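Local coordinates for protein flavoenzyme PA4991 (Pseudomonas aeruginosa PAO1, PDB 5EZ7) that probably acts as a FAD-dependent oxidoreductase of the DAO family, binding one FAD per monomer and turning over a physiological substrate that is still unknown, at residues Glu285-Leu296 with Gln307-Val315; Asp329-Leu340 with Leu349-Arg360. All coordinates share one frame; numbering follows the deposited sequence.

In the fold
Following the chain from the N terminus, helix 285-299 comes first, and a short connection leads from it into strand 309-320; interaction 1 closes that loop by laying the strand back across the helix. The strand forms an edge of the eight-stranded mixed sheet, next to strand 224-236, and V315 reaches the FAD. The chain then passes to strand 332-336 and turns into strand 339-343, both in the six-stranded FAD-binding sheet, before helix 350-364 packs against them in interaction 2. The two contacts therefore lie in series, neither nested nor crossed. Their centres are about 37 Å apart, on opposite sides of the chain's centre, interaction 1 on the eight-stranded sheet and interaction 2 on the six-stranded one.

Interaction 1: Glu285-Leu296 with Gln307-Val315; sequences EAAQIAEARREL and QAQWATLRV
Helix 285-299 lies on edge strand 309-320 of the large mixed sheet, segments 285-296 and 309-315 crossing at 119°, and the meeting centres on W310 and R293. Chi1 of -69°, with CG anti to the carbonyl carbon, and an extended chain to NE carry R293 across one face of the indole. Its CG sits over the six-membered ring, 4.0 Å from the centroid, a CH-pi contact, while CZ makes an off-centre cation-pi contact 3.8 Å from the centroid of the five-membered ring of W310. The guanidinium is tilted 48° to the indole plane. On the same ring, I289 CG2 packs near the rim and comes within 4.0 Å of W310 CB; A292 CB touches CZ3, and L296 CD1 approaches CH2. I289 also meets T312 CG2 through CG1 at 3.7 Å, and E285, one turn before I289, brings CG of its extended chain to 3.6 Å from T312 OG1, a hydroxyl hydrogen-bonded to H230 of the neighbouring strand. R293 NH1 and W310 NE1, 3.1 Å apart, are both donors and do not bond. Attraction between R293 and W310 rests on the pi cloud and dispersion; apart from E285 beside the T312 hydroxyl, the remaining contacts are mainly apolar.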
# COMPACT_ATOMS: atom_id res chain seq x y z
N GLU A 285 -4.15 24.19 -3.14
CA GLU A 285 -5.17 23.36 -3.75
C GLU A 285 -5.69 23.86 -5.15
O GLU A 285 -5.79 23.07 -6.11
CB GLU A 285 -6.33 23.14 -2.77
CG GLU A 285 -7.32 22.10 -3.28
CD GLU A 285 -8.54 21.87 -2.40
OE1 GLU A 285 -8.95 22.85 -1.74
OE2 GLU A 285 -9.07 20.71 -2.41
N ALA A 286 -6.01 25.15 -5.22
CA ALA A 286 -6.49 25.78 -6.44
C ALA A 286 -5.45 25.84 -7.54
O ALA A 286 -5.76 25.54 -8.68
CB ALA A 286 -7.02 27.18 -6.13
N ALA A 287 -4.24 26.26 -7.21
CA ALA A 287 -3.11 26.18 -8.15
C ALA A 287 -2.86 24.74 -8.63
O ALA A 287 -2.62 24.51 -9.81
CB ALA A 287 -1.85 26.77 -7.51
N GLN A 288 -2.95 23.77 -7.71
CA GLN A 288 -2.75 22.36 -8.09
C GLN A 288 -3.86 21.81 -8.98
O GLN A 288 -3.58 21.11 -9.96
CB GLN A 288 -2.54 21.47 -6.86
CG GLN A 288 -2.29 20.00 -7.17
CD GLN A 288 -0.96 19.72 -7.84
OE1 GLN A 288 -0.37 20.57 -8.52
NE2 GLN A 288 -0.47 18.51 -7.65
N ILE A 289 -5.10 22.15 -8.65
CA ILE A 289 -6.25 21.87 -9.51
C ILE A 289 -6.08 22.54 -10.86
O ILE A 289 -6.23 21.89 -11.87
CB ILE A 289 -7.57 22.27 -8.84
CG1 ILE A 289 -7.93 21.20 -7.79
CG2 ILE A 289 -8.72 22.45 -9.86
CD1 ILE A 289 -8.88 21.70 -6.71
N ALA A 290 -5.76 23.81 -10.87
CA ALA A 290 -5.62 24.54 -12.13
C ALA A 290 -4.54 23.92 -13.03
O ALA A 290 -4.74 23.81 -14.24
CB ALA A 290 -5.35 26.01 -11.89
N GLU A 291 -3.43 23.49 -12.43
CA GLU A 291 -2.34 22.78 -13.14
C GLU A 291 -2.84 21.44 -13.75
O GLU A 291 -2.61 21.12 -14.94
CB GLU A 291 -1.18 22.53 -12.18
CG GLU A 291 0.03 21.83 -12.76
CD GLU A 291 0.73 22.64 -13.87
OE1 GLU A 291 0.75 23.89 -13.83
OE2 GLU A 291 1.27 22.02 -14.81
N ALA A 292 -3.55 20.70 -12.94
CA ALA A 292 -4.23 19.50 -13.40
C ALA A 292 -5.18 19.75 -14.56
O ALA A 292 -5.19 18.94 -15.48
CB ALA A 292 -4.99 18.84 -12.26
N ARG A 293 -5.95 20.85 -14.56
CA ARG A 293 -6.88 21.13 -15.71
C ARG A 293 -6.14 21.41 -16.98
O ARG A 293 -6.57 20.96 -18.03
CB ARG A 293 -7.77 22.34 -15.53
CG ARG A 293 -8.84 22.25 -14.50
CD ARG A 293 -9.62 23.55 -14.51
NE ARG A 293 -10.49 23.63 -13.35
CZ ARG A 293 -11.76 23.19 -13.31
NH1 ARG A 293 -12.34 22.64 -14.39
NH2 ARG A 293 -12.46 23.31 -12.16
N ARG A 294 -5.10 22.22 -16.90
CA ARG A 294 -4.27 22.47 -18.06
C ARG A 294 -3.75 21.17 -18.65
O ARG A 294 -3.87 20.93 -19.84
CB ARG A 294 -3.10 23.42 -17.73
CG ARG A 294 -3.50 24.90 -17.67
CD ARG A 294 -2.26 25.80 -17.61
NE ARG A 294 -1.46 25.57 -16.40
CZ ARG A 294 -1.71 26.11 -15.20
NH1 ARG A 294 -0.94 25.80 -14.15
NH2 ARG A 294 -2.76 26.94 -15.04
N GLU A 295 -3.23 20.30 -17.79
CA GLU A 295 -2.56 19.11 -18.29
C GLU A 295 -3.53 18.07 -18.90
O GLU A 295 -3.24 17.48 -19.95
CB GLU A 295 -1.64 18.55 -17.22
CG GLU A 295 -0.40 19.42 -17.02
CD GLU A 295 0.76 18.96 -17.90
OE1 GLU A 295 1.43 17.95 -17.49
OE2 GLU A 295 0.98 19.60 -18.98
N LEU A 296 -4.70 17.89 -18.30
CA LEU A 296 -5.73 17.06 -18.93
C LEU A 296 -6.32 17.62 -20.24
O LEU A 296 -6.57 16.85 -21.14
CB LEU A 296 -6.83 16.71 -17.95
CG LEU A 296 -6.31 15.80 -16.84
CD1 LEU A 296 -7.36 15.67 -15.74
CD2 LEU A 296 -5.87 14.44 -17.37
N GLN A 307 -18.13 19.58 -16.25
CA GLN A 307 -19.05 19.24 -15.18
C GLN A 307 -18.39 18.48 -14.04
O GLN A 307 -19.07 18.00 -13.15
CB GLN A 307 -20.18 18.43 -15.79
CG GLN A 307 -20.87 19.21 -16.89
CD GLN A 307 -22.26 19.55 -16.49
OE1 GLN A 307 -22.48 20.33 -15.55
NE2 GLN A 307 -23.23 18.92 -17.16
N ALA A 308 -17.06 18.41 -14.05
CA ALA A 308 -16.33 17.57 -13.15
C ALA A 308 -16.22 18.22 -11.80
O ALA A 308 -16.21 19.44 -11.68
CB ALA A 308 -14.96 17.30 -13.70
N GLN A 309 -16.13 17.40 -10.76
CA GLN A 309 -15.70 17.90 -9.47
C GLN A 309 -14.22 17.59 -9.28
O GLN A 309 -13.75 16.57 -9.80
CB GLN A 309 -16.49 17.26 -8.34
CG GLN A 309 -17.98 17.52 -8.36
CD GLN A 309 -18.61 16.63 -7.34
OE1 GLN A 309 -18.96 15.50 -7.65
NE2 GLN A 309 -18.59 17.06 -6.09
N TRP A 310 -13.55 18.44 -8.51
CA TRP A 310 -12.11 18.45 -8.34
C TRP A 310 -11.76 18.55 -6.87
O TRP A 310 -12.32 19.38 -6.15
CB TRP A 310 -11.48 19.66 -9.01
CG TRP A 310 -11.71 19.73 -10.46
CD1 TRP A 310 -12.81 20.27 -11.10
CD2 TRP A 310 -10.82 19.29 -11.49
NE1 TRP A 310 -12.64 20.17 -12.46
CE2 TRP A 310 -11.44 19.57 -12.72
CE3 TRP A 310 -9.55 18.68 -11.49
CZ2 TRP A 310 -10.85 19.25 -13.93
CZ3 TRP A 310 -8.97 18.36 -12.69
CH2 TRP A 310 -9.61 18.65 -13.90
N ALA A 311 -10.81 17.74 -6.44
CA ALA A 311 -10.27 17.82 -5.09
C ALA A 311 -8.79 17.43 -5.12
O ALA A 311 -8.30 16.90 -6.11
CB ALA A 311 -11.05 16.88 -4.18
N THR A 312 -8.07 17.70 -4.04
CA THR A 312 -6.71 17.22 -3.93
C THR A 312 -6.52 16.54 -2.60
O THR A 312 -7.37 16.64 -1.69
CB THR A 312 -5.69 18.33 -4.11
OG1 THR A 312 -5.55 19.04 -2.88
CG2 THR A 312 -6.09 19.25 -5.27
N LEU A 313 -5.41 15.82 -2.49
CA LEU A 313 -5.10 15.07 -1.31
C LEU A 313 -3.60 15.15 -1.01
O LEU A 313 -2.78 14.84 -1.88
CB LEU A 313 -5.47 13.64 -1.60
CG LEU A 313 -5.16 12.62 -0.52
CD1 LEU A 313 -6.09 12.83 0.67
CD2 LEU A 313 -5.33 11.25 -1.11
N ARG A 314 -3.26 15.58 0.21
CA ARG A 314 -1.88 15.66 0.69
C ARG A 314 -1.64 14.42 1.52
O ARG A 314 -2.46 14.09 2.36
CB ARG A 314 -1.66 16.93 1.50
CG ARG A 314 -2.31 18.16 0.88
CD ARG A 314 -1.84 19.49 1.47
NE ARG A 314 -0.62 19.79 0.78
CZ ARG A 314 -0.36 20.78 -0.07
NH1 ARG A 314 -1.21 21.77 -0.32
NH2 ARG A 314 0.83 20.80 -0.65
N VAL A 315 -0.57 13.70 1.25
CA VAL A 315 -0.21 12.53 2.05
C VAL A 315 1.29 12.30 1.97
O VAL A 315 1.92 12.51 0.93
CB VAL A 315 -0.99 11.27 1.64
CG1 VAL A 315 -0.87 10.97 0.17
CG2 VAL A 315 -0.58 10.04 2.43

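Interaction 2: Asp329-Leu340 with Leu349-Arg360; sequences DNAFLAEQGRLL and LAPDFADRVCAR
A331 drops its methyl group onto the first turns of helix 350-364, with CB 3.7 Å from CB of F353, while its backbone N donates to D352 OD2 at 3.0 Å and 156°, using the anti lone pair of that oxygen. D352 holds CG anti to its own N (chi1 -175°), which places OD2 at the N-H of A331. The same OD2 takes a weak bond from R356 NE, part of a salt bridge. R356 bends at chi2, and its guanidinium then passes under A331 O, which lies 3.5 Å above the plane near the rim; NH2 reaches N330 OD1 in a weak bond of 3.1 Å. L349, at the N-cap position, tucks its methyls against the D329-N330 peptide.

This is a strand-helix layer of the Rossmann-type FAD domain: strand 332-336, the edge of its sheet, runs at 27° to the 350-360 part of the helix, A350, P351, A354 and V357 of which pack on helix 17-28. Here F353 turns its ring edge to F332 O, and its side chain lies about 4 Å from that of A18, an FAD-binding residue. L333 CD2 lies against V357 CG2 at 3.7 Å, the two side chains crossing at about a right angle. Farther along, L340 CD1 touches V357 CG1 loosely. At the exposed end R360 pairs with E363 and D364; a salt bridge from E335 OE2 is modelled but doubtful, OE2 being too close to a neighbour.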
# COMPACT_ATOMS: atom_id res chain seq x y z
N ASP A 329 15.23 -1.02 -4.83
CA ASP A 329 13.87 -1.53 -5.23
C ASP A 329 13.47 -2.74 -4.37
O ASP A 329 13.07 -3.78 -4.89
CB ASP A 329 13.81 -1.92 -6.72
CG ASP A 329 14.19 -0.77 -7.67
OD1 ASP A 329 13.74 0.36 -7.46
OD2 ASP A 329 14.92 -1.03 -8.67
N ASN A 330 13.61 -2.58 -3.05
CA ASN A 330 13.39 -3.66 -2.05
C ASN A 330 12.65 -3.12 -0.86
O ASN A 330 12.69 -1.91 -0.58
CB ASN A 330 14.70 -4.26 -1.54
CG ASN A 330 15.51 -4.92 -2.62
OD1 ASN A 330 15.45 -6.14 -2.79
ND2 ASN A 330 16.27 -4.12 -3.37
N ALA A 331 11.96 -4.01 -0.16
CA ALA A 331 11.41 -3.67 1.13
C ALA A 331 12.60 -3.43 2.04
O ALA A 331 13.70 -3.88 1.74
CB ALA A 331 10.56 -4.82 1.66
N PHE A 332 12.38 -2.69 3.12
CA PHE A 332 13.40 -2.47 4.15
C PHE A 332 12.97 -3.14 5.50
O PHE A 332 11.82 -2.98 5.96
CB PHE A 332 13.65 -0.97 4.33
CG PHE A 332 14.57 -0.63 5.47
CD1 PHE A 332 14.09 -0.53 6.78
CD2 PHE A 332 15.94 -0.50 5.26
CE1 PHE A 332 14.96 -0.26 7.81
CE2 PHE A 332 16.81 -0.26 6.32
CZ PHE A 332 16.32 -0.12 7.58
N LEU A 333 13.90 -3.85 6.11
CA LEU A 333 13.69 -4.42 7.43
C LEU A 333 14.92 -4.26 8.29
O LEU A 333 16.02 -4.43 7.81
CB LEU A 333 13.37 -5.89 7.32
CG LEU A 333 12.96 -6.65 8.59
CD1 LEU A 333 11.75 -6.07 9.27
CD2 LEU A 333 12.66 -8.08 8.21
N ALA A 334 14.70 -3.95 9.56
CA ALA A 334 15.73 -3.93 10.57
C ALA A 334 15.26 -4.64 11.85
O ALA A 334 14.06 -4.85 12.06
CB ALA A 334 16.06 -2.50 10.90
N GLU A 335 16.21 -4.96 12.72
CA GLU A 335 15.90 -5.55 14.01
C GLU A 335 16.77 -5.10 15.14
O GLU A 335 17.87 -4.77 14.93
CB GLU A 335 16.01 -7.07 13.94
CG GLU A 335 17.16 -7.55 13.10
CD GLU A 335 17.26 -9.06 13.11
OE1 GLU A 335 16.96 -9.74 14.14
OE2 GLU A 335 17.68 -9.59 12.07
N GLN A 336 16.22 -5.11 16.34
CA GLN A 336 16.94 -4.96 17.59
C GLN A 336 16.31 -5.99 18.56
O GLN A 336 15.14 -5.90 18.92
CB GLN A 336 16.84 -3.50 18.07
CG GLN A 336 17.33 -3.22 19.50
CD GLN A 336 18.85 -3.07 19.63
OE1 GLN A 336 19.41 -2.12 19.11
NE2 GLN A 336 19.51 -3.99 20.36
N GLY A 337 17.08 -7.01 18.93
CA GLY A 337 16.58 -8.05 19.80
C GLY A 337 15.40 -8.75 19.12
O GLY A 337 15.51 -9.16 17.98
N ARG A 338 14.26 -8.78 19.79
CA ARG A 338 13.08 -9.46 19.27
C ARG A 338 12.15 -8.54 18.47
O ARG A 338 11.02 -8.92 18.15
CB ARG A 338 12.32 -10.08 20.43
CG ARG A 338 13.25 -10.51 21.54
CD ARG A 338 12.86 -11.78 22.19
NE ARG A 338 11.48 -11.80 22.62
CZ ARG A 338 10.94 -12.84 23.23
NH1 ARG A 338 11.71 -13.91 23.49
NH2 ARG A 338 9.65 -12.83 23.58
N LEU A 339 12.64 -7.33 18.18
CA LEU A 339 11.86 -6.32 17.49
C LEU A 339 12.29 -6.31 16.05
O LEU A 339 13.49 -6.32 15.74
CB LEU A 339 12.09 -4.96 18.10
CG LEU A 339 11.28 -3.86 17.42
CD1 LEU A 339 9.82 -3.90 17.86
CD2 LEU A 339 11.91 -2.51 17.76
N LEU A 340 11.29 -6.32 15.18
CA LEU A 340 11.50 -6.25 13.74
C LEU A 340 10.69 -5.08 13.30
O LEU A 340 9.63 -4.87 13.81
CB LEU A 340 11.03 -7.52 13.04
CG LEU A 340 11.92 -8.76 13.28
CD1 LEU A 340 11.16 -10.04 13.05
CD2 LEU A 340 13.15 -8.77 12.39
N LEU A 349 5.69 -4.16 -3.22
CA LEU A 349 6.77 -4.87 -2.52
C LEU A 349 6.36 -5.43 -1.14
O LEU A 349 7.21 -5.87 -0.36
CB LEU A 349 7.96 -3.89 -2.38
CG LEU A 349 8.83 -3.63 -3.62
CD1 LEU A 349 9.81 -2.47 -3.38
CD2 LEU A 349 9.64 -4.85 -3.97
N ALA A 350 5.07 -5.41 -0.83
CA ALA A 350 4.61 -5.99 0.42
C ALA A 350 4.97 -7.47 0.52
O ALA A 350 5.36 -7.90 1.59
CB ALA A 350 3.13 -5.81 0.62
N PRO A 351 4.88 -8.24 -0.58
CA PRO A 351 5.33 -9.63 -0.46
C PRO A 351 6.85 -9.83 -0.20
O PRO A 351 7.27 -10.88 0.29
CB PRO A 351 4.91 -10.25 -1.82
CG PRO A 351 4.04 -9.26 -2.49
CD PRO A 351 4.42 -7.93 -1.94
N ASP A 352 7.67 -8.85 -0.58
CA ASP A 352 9.10 -8.87 -0.31
C ASP A 352 9.34 -8.54 1.17
O ASP A 352 10.24 -9.09 1.80
CB ASP A 352 9.85 -7.89 -1.25
CG ASP A 352 11.36 -7.96 -1.08
OD1 ASP A 352 11.94 -9.03 -1.42
OD2 ASP A 352 11.98 -6.98 -0.58
N PHE A 353 8.50 -7.67 1.72
CA PHE A 353 8.57 -7.34 3.16
C PHE A 353 8.28 -8.58 4.00
O PHE A 353 9.08 -8.92 4.86
CB PHE A 353 7.64 -6.18 3.52
CG PHE A 353 7.61 -5.84 4.99
CD1 PHE A 353 8.63 -5.09 5.57
CD2 PHE A 353 6.55 -6.25 5.79
CE1 PHE A 353 8.60 -4.77 6.92
CE2 PHE A 353 6.52 -5.92 7.14
CZ PHE A 353 7.55 -5.20 7.70
N ALA A 354 7.17 -9.26 3.69
CA ALA A 354 6.89 -10.58 4.24
C ALA A 354 8.06 -11.58 4.11
O ALA A 354 8.44 -12.17 5.10
CB ALA A 354 5.60 -11.15 3.67
N ASP A 355 8.61 -11.76 2.92
CA ASP A 355 9.79 -12.67 2.72
C ASP A 355 10.95 -12.32 3.65
O ASP A 355 11.60 -13.23 4.16
CB ASP A 355 10.36 -12.61 1.30
CG ASP A 355 9.40 -13.13 0.24
OD1 ASP A 355 8.54 -13.98 0.54
OD2 ASP A 355 9.51 -12.67 -0.94
N ARG A 356 11.21 -11.02 3.85
CA ARG A 356 12.34 -10.59 4.65
C ARG A 356 12.10 -10.91 6.10
O ARG A 356 13.03 -11.36 6.78
CB ARG A 356 12.71 -9.13 4.41
CG ARG A 356 13.62 -8.96 3.21
CD ARG A 356 13.35 -7.69 2.43
NE ARG A 356 14.21 -7.58 1.24
CZ ARG A 356 15.45 -7.08 1.23
NH1 ARG A 356 16.02 -6.62 2.35
NH2 ARG A 356 16.16 -7.04 0.09
N VAL A 357 10.86 -10.75 6.56
CA VAL A 357 10.51 -11.14 7.91
C VAL A 357 10.59 -12.67 8.07
O VAL A 357 11.16 -13.15 9.07
CB VAL A 357 9.12 -10.61 8.32
CG1 VAL A 357 8.65 -11.23 9.62
CG2 VAL A 357 9.13 -9.08 8.45
N CYS A 358 10.03 -13.42 7.11
CA CYS A 358 10.00 -14.89 7.22
C CYS A 358 11.41 -15.49 7.19
O CYS A 358 11.68 -16.44 7.92
CB CYS A 358 9.11 -15.53 6.14
SG CYS A 358 7.35 -15.20 6.42
N ALA A 359 12.32 -14.91 6.41
CA ALA A 359 13.72 -15.37 6.40
C ALA A 359 14.46 -15.08 7.72
O ALA A 359 15.36 -15.81 8.07
CB ALA A 359 14.49 -14.79 5.23
N ARG A 360 14.10 -14.02 8.43
CA ARG A 360 14.65 -13.80 9.77
C ARG A 360 14.16 -14.83 10.74
O ARG A 360 14.92 -15.28 11.56
CB ARG A 360 14.27 -12.43 10.32
CG ARG A 360 14.99 -11.33 9.58
CD ARG A 360 16.30 -10.92 10.23
NE ARG A 360 17.41 -11.84 9.98
CZ ARG A 360 18.11 -12.53 10.90
NH1 ARG A 360 17.86 -12.46 12.22
NH2 ARG A 360 19.10 -13.32 10.48